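Local coordinates for protein pectinesterase 1 (Solanum lycopersicum, PDB 1XG2) that hydrolyses the methyl esters of pectin in the plant cell wall, releasing methanol, and may prepare fruit walls for softening during ripening, at residues F156-V161 and P189-G194; F215-G220 and G237-P242; W223-R228 and L254-Y259. All coordinates share one frame; numbering follows the deposited sequence.

Contact 1 of 3, residues F156-V161 and P189-G194; sequences FGNAAV and PNQATG
Ala-160 and Gly-194 form a parallel beta bridge between successive turns of the right-handed beta-helix of the pectinesterase domain. The contact is buried, where strands 160-164 and 194-198 run side by side in one long parallel sheet. Two backbone hydrogen bonds make the bridge. Gly-194 N gives its hydrogen to Ala-159 O at 3.1 Å. Val-161 N gives its own to Gly-194 O, also at 3.1 Å. Ahead of the bridge, Ala-192 is the centre of an inverse gamma turn, and Ala-160 CB lies 3.7 Å from Ala-192 O.

A side-chain bond adds to the backbone pair. Asn-158 has CG anti to the backbone N (chi1 -167°), which brings its amide over to Thr-193. Thr-193 OG1 donates to Asn-158 OD1 at 2.7 Å, approaching from above the carbonyl plane. The two side chains cross at about a right angle. The Asn-158 and Gln-191 amides sit close, their planes 53° apart. Asp-110 of the pectinesterase inhibitor chain joins them: its OD2 accepts from Asn-158 ND2 and its OD1 from Gln-191 NE2. An alanine in place of Asn-158 would probably leave the Thr-193 hydroxyl without its acceptor and Asp-110 of the inhibitor without the amide donor that Asn-158 supplies. Asn-158 also lies about 6 Å, side chain to side chain, from Trp-223, a substrate-binding residue by similarity. Thr-193 CG2 packs against the backbone as well, 3.3 Å from Asn-158 O.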
# COMPACT_ATOMS: atom_id res chain seq x y z
N PHE A 156 -1.82 5.73 -3.57
CA PHE A 156 -2.24 5.89 -2.18
C PHE A 156 -2.15 4.58 -1.41
O PHE A 156 -2.10 3.51 -2.00
CB PHE A 156 -3.66 6.47 -2.12
CG PHE A 156 -4.74 5.49 -2.44
CD1 PHE A 156 -5.58 4.99 -1.44
CD2 PHE A 156 -4.91 5.04 -3.73
CE1 PHE A 156 -6.57 4.07 -1.73
CE2 PHE A 156 -5.91 4.12 -4.03
CZ PHE A 156 -6.75 3.64 -3.02
N GLY A 157 -2.15 4.69 -0.08
CA GLY A 157 -2.01 3.53 0.79
C GLY A 157 -0.86 3.70 1.76
O GLY A 157 -0.40 4.81 2.01
N ASN A 158 -0.37 2.59 2.29
CA ASN A 158 0.67 2.61 3.31
C ASN A 158 1.67 1.48 3.13
O ASN A 158 2.18 0.93 4.11
CB ASN A 158 0.03 2.56 4.69
CG ASN A 158 0.99 2.90 5.81
OD1 ASN A 158 1.91 3.73 5.62
ND2 ASN A 158 0.83 2.25 6.95
N ALA A 159 1.97 1.16 1.87
CA ALA A 159 3.08 0.25 1.57
C ALA A 159 4.40 0.90 1.93
O ALA A 159 4.48 2.11 2.09
CB ALA A 159 3.10 -0.10 0.08
N ALA A 160 5.45 0.09 2.07
CA ALA A 160 6.80 0.60 1.90
C ALA A 160 7.09 0.35 0.42
O ALA A 160 7.19 -0.81 -0.00
CB ALA A 160 7.77 -0.12 2.78
N VAL A 161 7.18 1.42 -0.35
CA VAL A 161 7.15 1.31 -1.80
C VAL A 161 8.10 2.30 -2.48
O VAL A 161 8.14 3.48 -2.14
CB VAL A 161 5.69 1.49 -2.35
CG1 VAL A 161 5.12 2.84 -2.01
CG2 VAL A 161 5.65 1.27 -3.85
N PRO A 189 3.86 6.69 13.49
CA PRO A 189 5.28 6.94 13.24
C PRO A 189 6.20 5.74 13.53
O PRO A 189 7.36 5.80 13.17
CB PRO A 189 5.58 8.09 14.18
CG PRO A 189 4.66 7.94 15.27
CD PRO A 189 3.39 7.43 14.67
N ASN A 190 5.67 4.70 14.17
CA ASN A 190 6.43 3.48 14.42
C ASN A 190 6.42 2.54 13.20
O ASN A 190 7.16 1.56 13.17
CB ASN A 190 5.89 2.73 15.65
CG ASN A 190 5.82 3.60 16.91
OD1 ASN A 190 4.78 3.67 17.58
ND2 ASN A 190 6.91 4.26 17.24
N GLN A 191 5.58 2.85 12.22
CA GLN A 191 5.51 2.07 10.99
C GLN A 191 6.63 2.48 10.02
O GLN A 191 6.80 3.66 9.72
CB GLN A 191 4.14 2.27 10.30
CG GLN A 191 2.92 1.73 11.04
CD GLN A 191 1.61 2.02 10.29
OE1 GLN A 191 1.25 3.18 10.04
NE2 GLN A 191 0.91 0.96 9.92
N ALA A 192 7.39 1.50 9.53
CA ALA A 192 8.48 1.77 8.57
C ALA A 192 7.97 1.74 7.13
O ALA A 192 8.43 0.95 6.28
CB ALA A 192 9.61 0.81 8.77
N THR A 193 7.03 2.62 6.85
CA THR A 193 6.38 2.67 5.55
C THR A 193 6.52 4.05 4.96
O THR A 193 6.94 4.99 5.63
CB THR A 193 4.91 2.32 5.69
OG1 THR A 193 4.32 3.16 6.68
CG2 THR A 193 4.74 0.91 6.24
N GLY A 194 6.13 4.16 3.70
CA GLY A 194 6.17 5.42 2.99
C GLY A 194 6.33 5.20 1.50
O GLY A 194 6.61 4.11 1.05

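Contact 2 of 3, residues F215-G220 and G237-P242; sequences FPTYLG and GGLINP
Thr-217 and Ile-240 are joined by a single backbone bridge, with one direct hydrogen bond. Asn-241 N donates to Thr-217 O at 2.9 Å. The same oxygen takes a CA-H...O contact from Ile-240 CA at 3.5 Å. Thr-217 O is thus met by two neighbouring residues of the loop. A type I turn from Gly-237 to Ile-240 leads into this bridge.

Two waters carry the polar contact further. One donates to Phe-215 O and Leu-239 O and accepts from Thr-217 OG1. The other accepts from Thr-217 N and donates to Leu-239 O, its oxygen 2.8 Å from that atom. Leu-239 O therefore serves both waters.

The apolar contacts are made by methyl groups. Leu-239 CD1 lies 3.7 Å from Thr-217 CG2. Ile-240 CD1 meets Leu-219 CD2 at 3.8 Å, and these two side chains cross at about a right angle.

Tyr-218 makes a CH-pi contact. Asn-241 CB sits over one face of its ring, 4.1 Å from the centroid. Asn-241 has CG anti to the backbone N (chi1 -160°), which runs its side chain beside the tyrosine in the same direction. The ring and amide planes are 27° apart. The Tyr-218 side chain is about 8 Å from that of Asp-153, the predicted nucleophile.

Strand 217-220 is the last strand of its beta-helix sheet within the chain and pairs with strand 179-184. The loop after strand 235-236 packs against it. Leu-219 and Ile-240 both rest on Ile-202 of strand 201-204, while Thr-217 and Leu-239 touch Ala-170 of strand 167-170.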
# COMPACT_ATOMS: atom_id res chain seq x y z
N PHE A 215 -6.68 23.11 -13.73
CA PHE A 215 -6.61 21.88 -12.92
C PHE A 215 -5.20 21.74 -12.36
O PHE A 215 -4.30 21.34 -13.09
CB PHE A 215 -6.93 20.65 -13.75
CG PHE A 215 -8.27 20.71 -14.41
CD1 PHE A 215 -9.42 20.53 -13.67
CD2 PHE A 215 -8.38 20.97 -15.77
CE1 PHE A 215 -10.68 20.58 -14.28
CE2 PHE A 215 -9.63 21.02 -16.38
CZ PHE A 215 -10.77 20.83 -15.64
N PRO A 216 -5.02 22.07 -11.09
CA PRO A 216 -3.69 22.02 -10.50
C PRO A 216 -3.32 20.58 -10.18
O PRO A 216 -4.21 19.74 -10.05
CB PRO A 216 -3.87 22.82 -9.20
CG PRO A 216 -5.28 22.53 -8.81
CD PRO A 216 -6.04 22.47 -10.10
N THR A 217 -2.03 20.31 -10.11
CA THR A 217 -1.53 19.00 -9.73
C THR A 217 -0.52 19.18 -8.62
O THR A 217 0.41 19.98 -8.75
CB THR A 217 -0.88 18.30 -10.93
OG1 THR A 217 -1.86 18.04 -11.94
CG2 THR A 217 -0.35 16.94 -10.55
N TYR A 218 -0.70 18.45 -7.53
CA TYR A 218 0.24 18.47 -6.43
C TYR A 218 0.91 17.11 -6.33
O TYR A 218 0.36 16.11 -6.75
CB TYR A 218 -0.46 18.78 -5.12
CG TYR A 218 -1.17 20.13 -5.08
CD1 TYR A 218 -2.45 20.27 -5.58
CD2 TYR A 218 -0.55 21.26 -4.55
CE1 TYR A 218 -3.12 21.49 -5.55
CE2 TYR A 218 -1.21 22.50 -4.50
CZ TYR A 218 -2.49 22.60 -5.01
OH TYR A 218 -3.17 23.80 -4.98
N LEU A 219 2.09 17.09 -5.74
CA LEU A 219 2.83 15.86 -5.49
C LEU A 219 2.14 14.97 -4.47
O LEU A 219 2.23 13.74 -4.55
CB LEU A 219 4.25 16.19 -5.03
CG LEU A 219 5.12 16.90 -6.07
CD1 LEU A 219 6.43 17.41 -5.42
CD2 LEU A 219 5.40 16.00 -7.27
N GLY A 220 1.47 15.57 -3.49
CA GLY A 220 0.70 14.81 -2.53
C GLY A 220 -0.09 15.65 -1.55
O GLY A 220 0.06 16.87 -1.49
N GLY A 237 7.32 18.05 -14.30
CA GLY A 237 6.79 18.92 -15.34
C GLY A 237 6.19 20.19 -14.76
O GLY A 237 6.03 20.32 -13.55
N GLY A 238 5.87 21.13 -15.64
CA GLY A 238 5.28 22.39 -15.22
C GLY A 238 3.90 22.26 -14.60
O GLY A 238 3.39 23.20 -13.99
N LEU A 239 3.28 21.08 -14.74
CA LEU A 239 1.99 20.82 -14.11
C LEU A 239 2.03 20.92 -12.58
O LEU A 239 1.00 21.16 -11.94
CB LEU A 239 1.44 19.45 -14.52
CG LEU A 239 1.95 18.22 -13.76
CD1 LEU A 239 1.04 17.04 -13.99
CD2 LEU A 239 3.36 17.89 -14.15
N ILE A 240 3.21 20.72 -11.99
CA ILE A 240 3.32 20.68 -10.54
C ILE A 240 3.19 22.09 -9.96
O ILE A 240 4.02 22.97 -10.23
CB ILE A 240 4.63 20.02 -10.07
CG1 ILE A 240 4.76 18.59 -10.61
CG2 ILE A 240 4.71 20.04 -8.53
CD1 ILE A 240 3.61 17.66 -10.23
N ASN A 241 2.14 22.29 -9.19
CA ASN A 241 1.87 23.54 -8.52
C ASN A 241 3.10 24.06 -7.74
O ASN A 241 3.77 23.27 -7.07
CB ASN A 241 0.70 23.34 -7.56
CG ASN A 241 0.03 24.64 -7.17
OD1 ASN A 241 -0.94 25.08 -7.81
ND2 ASN A 241 0.55 25.28 -6.15
N PRO A 242 3.40 25.35 -7.83
CA PRO A 242 4.49 25.96 -7.04
C PRO A 242 4.52 25.60 -5.54
O PRO A 242 5.60 25.45 -4.96
CB PRO A 242 4.26 27.46 -7.24
CG PRO A 242 3.63 27.57 -8.57
CD PRO A 242 2.75 26.35 -8.71
O HOH W 1 -1.79 20.42 -13.33
O HOH W 2 -0.63 23.06 -10.58

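Contact 3 of 3, residues W223-R228 and L254-Y259; sequences WKEYSR and LKTLYY
The ring of Tyr-226 carries Thr-256 on one face, and the ring of Tyr-259 has Ser-227 at its edge. Over Tyr-226 the contact is CH-pi: Thr-256 CB stands 3.9 Å from the ring centroid, offset toward the rim. Thr-256 CG2 reaches on toward the phenol end, 3.8 Å from Tyr-226 OH. Leu-257 CD1 lies over one face of the Tyr-259 ring, again toward the rim. Lys-224 CE lies likewise over one face of the Trp-223 ring. At the edge of the Tyr-259 ring, near its plane, Ser-227 OG is 2.6 Å from Tyr-259 OH. Ser-227 has its OG anti to the backbone N (chi1 -166°), which turns the hydroxyl to the tyrosine. Ser-227 OG is also hydrogen-bonded to Gln-184 O.

Thr-256 is held from a second direction. Its OG1 donates to Glu-225 O at 2.6 Å, from 38° above the carbonyl plane. A water donates to both Thr-256 OG1 and Glu-225 OE1, tying the glutamate side chain to the same hydroxyl.

The backbones meet in a parallel bridge between Arg-228 and Tyr-258. Tyr-258 N donates to Ser-227 O at 2.9 Å. Arg-228 CA makes a CA-H...O contact with Tyr-258 O at 3.2 Å. Just before the bridge, a type I turn from Lys-224 to Ser-227 is closed by Ser-227 N bonding to Lys-224 O.

Trp-223, which by similarity binds substrate, precedes this turn in the loop after strand 217-220. Lys-224 NZ forms a salt bridge with Asp-117 of the pectinesterase inhibitor chain. The bridge between Arg-228 and Tyr-258 starts the pairing of strands 228-232 and 258-262, neighbours in the long parallel sheet of the beta-helix. Strand 194-198 adjoins the first on its other side, and strand 280-283 adjoins the second, where Tyr-258 meets the ring of His-281.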
# COMPACT_ATOMS: atom_id res chain seq x y z
N TRP A 223 -3.22 12.14 3.62
CA TRP A 223 -4.41 11.36 3.93
C TRP A 223 -4.41 11.02 5.42
O TRP A 223 -5.45 11.11 6.08
CB TRP A 223 -4.43 10.08 3.08
CG TRP A 223 -5.56 9.12 3.29
CD1 TRP A 223 -6.78 9.38 3.82
CD2 TRP A 223 -5.58 7.72 2.94
NE1 TRP A 223 -7.55 8.24 3.84
CE2 TRP A 223 -6.83 7.21 3.30
CE3 TRP A 223 -4.64 6.85 2.38
CZ2 TRP A 223 -7.18 5.87 3.11
CZ3 TRP A 223 -4.98 5.52 2.19
CH2 TRP A 223 -6.24 5.04 2.55
N LYS A 224 -3.23 10.66 5.93
CA LYS A 224 -3.10 10.31 7.35
C LYS A 224 -2.02 11.12 8.02
O LYS A 224 -1.22 11.79 7.36
CB LYS A 224 -2.85 8.81 7.52
CG LYS A 224 -3.95 7.93 6.92
CD LYS A 224 -5.24 8.02 7.74
CE LYS A 224 -6.41 7.40 7.04
NZ LYS A 224 -6.53 5.97 7.37
N GLU A 225 -2.01 11.06 9.35
CA GLU A 225 -1.32 12.04 10.18
C GLU A 225 0.20 12.03 10.01
O GLU A 225 0.86 13.08 10.07
CB GLU A 225 -1.68 11.79 11.65
CG GLU A 225 -1.36 12.94 12.58
CD GLU A 225 -1.73 12.64 14.04
OE1 GLU A 225 -1.43 13.47 14.91
OE2 GLU A 225 -2.31 11.56 14.30
N TYR A 226 0.75 10.83 9.80
CA TYR A 226 2.18 10.66 9.57
C TYR A 226 2.53 10.30 8.12
O TYR A 226 3.48 9.55 7.87
CB TYR A 226 2.73 9.64 10.56
CG TYR A 226 2.68 10.20 11.96
CD1 TYR A 226 1.53 10.13 12.73
CD2 TYR A 226 3.78 10.86 12.50
CE1 TYR A 226 1.48 10.68 14.03
CE2 TYR A 226 3.74 11.40 13.78
CZ TYR A 226 2.60 11.31 14.53
OH TYR A 226 2.57 11.85 15.80
N SER A 227 1.78 10.88 7.18
CA SER A 227 2.02 10.74 5.74
C SER A 227 3.51 10.94 5.46
O SER A 227 4.11 11.87 5.98
CB SER A 227 1.20 11.77 4.95
OG SER A 227 1.15 11.48 3.57
N ARG A 228 4.09 10.05 4.67
CA ARG A 228 5.53 10.10 4.42
C ARG A 228 5.85 9.77 2.97
O ARG A 228 5.69 8.64 2.54
CB ARG A 228 6.27 9.16 5.35
CG ARG A 228 7.78 9.20 5.15
CD ARG A 228 8.57 8.83 6.37
NE ARG A 228 8.53 7.40 6.57
CZ ARG A 228 9.54 6.66 6.99
NH1 ARG A 228 10.70 7.22 7.31
NH2 ARG A 228 9.39 5.35 7.11
N LEU A 254 0.19 18.69 9.28
CA LEU A 254 1.22 19.53 8.66
C LEU A 254 2.54 19.55 9.45
O LEU A 254 3.59 19.78 8.88
CB LEU A 254 0.70 20.96 8.41
CG LEU A 254 -0.54 21.06 7.53
CD1 LEU A 254 -0.81 22.52 7.16
CD2 LEU A 254 -0.41 20.19 6.27
N LYS A 255 2.47 19.27 10.75
CA LYS A 255 3.66 19.18 11.58
C LYS A 255 4.24 17.76 11.68
O LYS A 255 5.41 17.60 12.02
CB LYS A 255 3.34 19.65 13.00
CG LYS A 255 2.92 21.12 13.13
CD LYS A 255 2.58 21.45 14.61
CE LYS A 255 2.48 22.95 14.87
NZ LYS A 255 1.44 23.25 15.90
N THR A 256 3.41 16.75 11.42
CA THR A 256 3.80 15.34 11.65
C THR A 256 4.08 14.54 10.37
O THR A 256 4.73 13.50 10.43
CB THR A 256 2.71 14.62 12.46
OG1 THR A 256 1.41 14.90 11.90
CG2 THR A 256 2.64 15.16 13.90
N LEU A 257 3.57 15.01 9.23
CA LEU A 257 3.93 14.41 7.95
C LEU A 257 5.43 14.65 7.69
O LEU A 257 6.05 15.53 8.31
CB LEU A 257 3.05 14.98 6.81
CG LEU A 257 3.17 16.48 6.49
CD1 LEU A 257 4.37 16.77 5.62
CD2 LEU A 257 1.91 16.97 5.81
N TYR A 258 6.00 13.86 6.79
CA TYR A 258 7.34 14.08 6.28
C TYR A 258 7.29 13.98 4.76
O TYR A 258 7.20 12.87 4.21
CB TYR A 258 8.34 13.05 6.83
CG TYR A 258 9.76 13.33 6.39
CD1 TYR A 258 10.26 12.84 5.18
CD2 TYR A 258 10.62 14.07 7.20
CE1 TYR A 258 11.58 13.09 4.78
CE2 TYR A 258 11.94 14.33 6.81
CZ TYR A 258 12.41 13.83 5.60
OH TYR A 258 13.70 14.09 5.21
N TYR A 259 7.35 15.13 4.11
CA TYR A 259 7.39 15.23 2.67
C TYR A 259 8.73 15.84 2.28
O TYR A 259 9.10 16.91 2.77
CB TYR A 259 6.24 16.10 2.15
CG TYR A 259 4.87 15.45 2.17
CD1 TYR A 259 4.71 14.09 2.42
CD2 TYR A 259 3.72 16.21 1.94
CE1 TYR A 259 3.46 13.50 2.44
CE2 TYR A 259 2.46 15.63 1.93
CZ TYR A 259 2.33 14.28 2.18
OH TYR A 259 1.09 13.71 2.19
O HOH W 3 -0.49 15.62 13.68
O HOH W 4 5.71 11.48 8.81

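In the fold
From the N terminus, contact 1 comes first. It closes a loop of 27 residues and ties strand 160-164 to the start of strand 194-198, one turn on. Contacts 2 and 3 follow and cross, their segments alternating along the chain. Contact 2 closes 16 residues and ties strand 217-220, in another sheet of the beta-helix, to the loop after strand 235-236. Contact 3 closes 25 and joins strands 228-232 and 258-262. Contacts 1 and 3 lie on the same long sheet and touch: Thr-193 O probably accepts a hydrogen bond from Arg-228 NH2, and Phe-156 packs on Trp-223. Contact 2 touches neither but adjoins contact 3 in sequence; its centre lies about 23 Å from contact 1's.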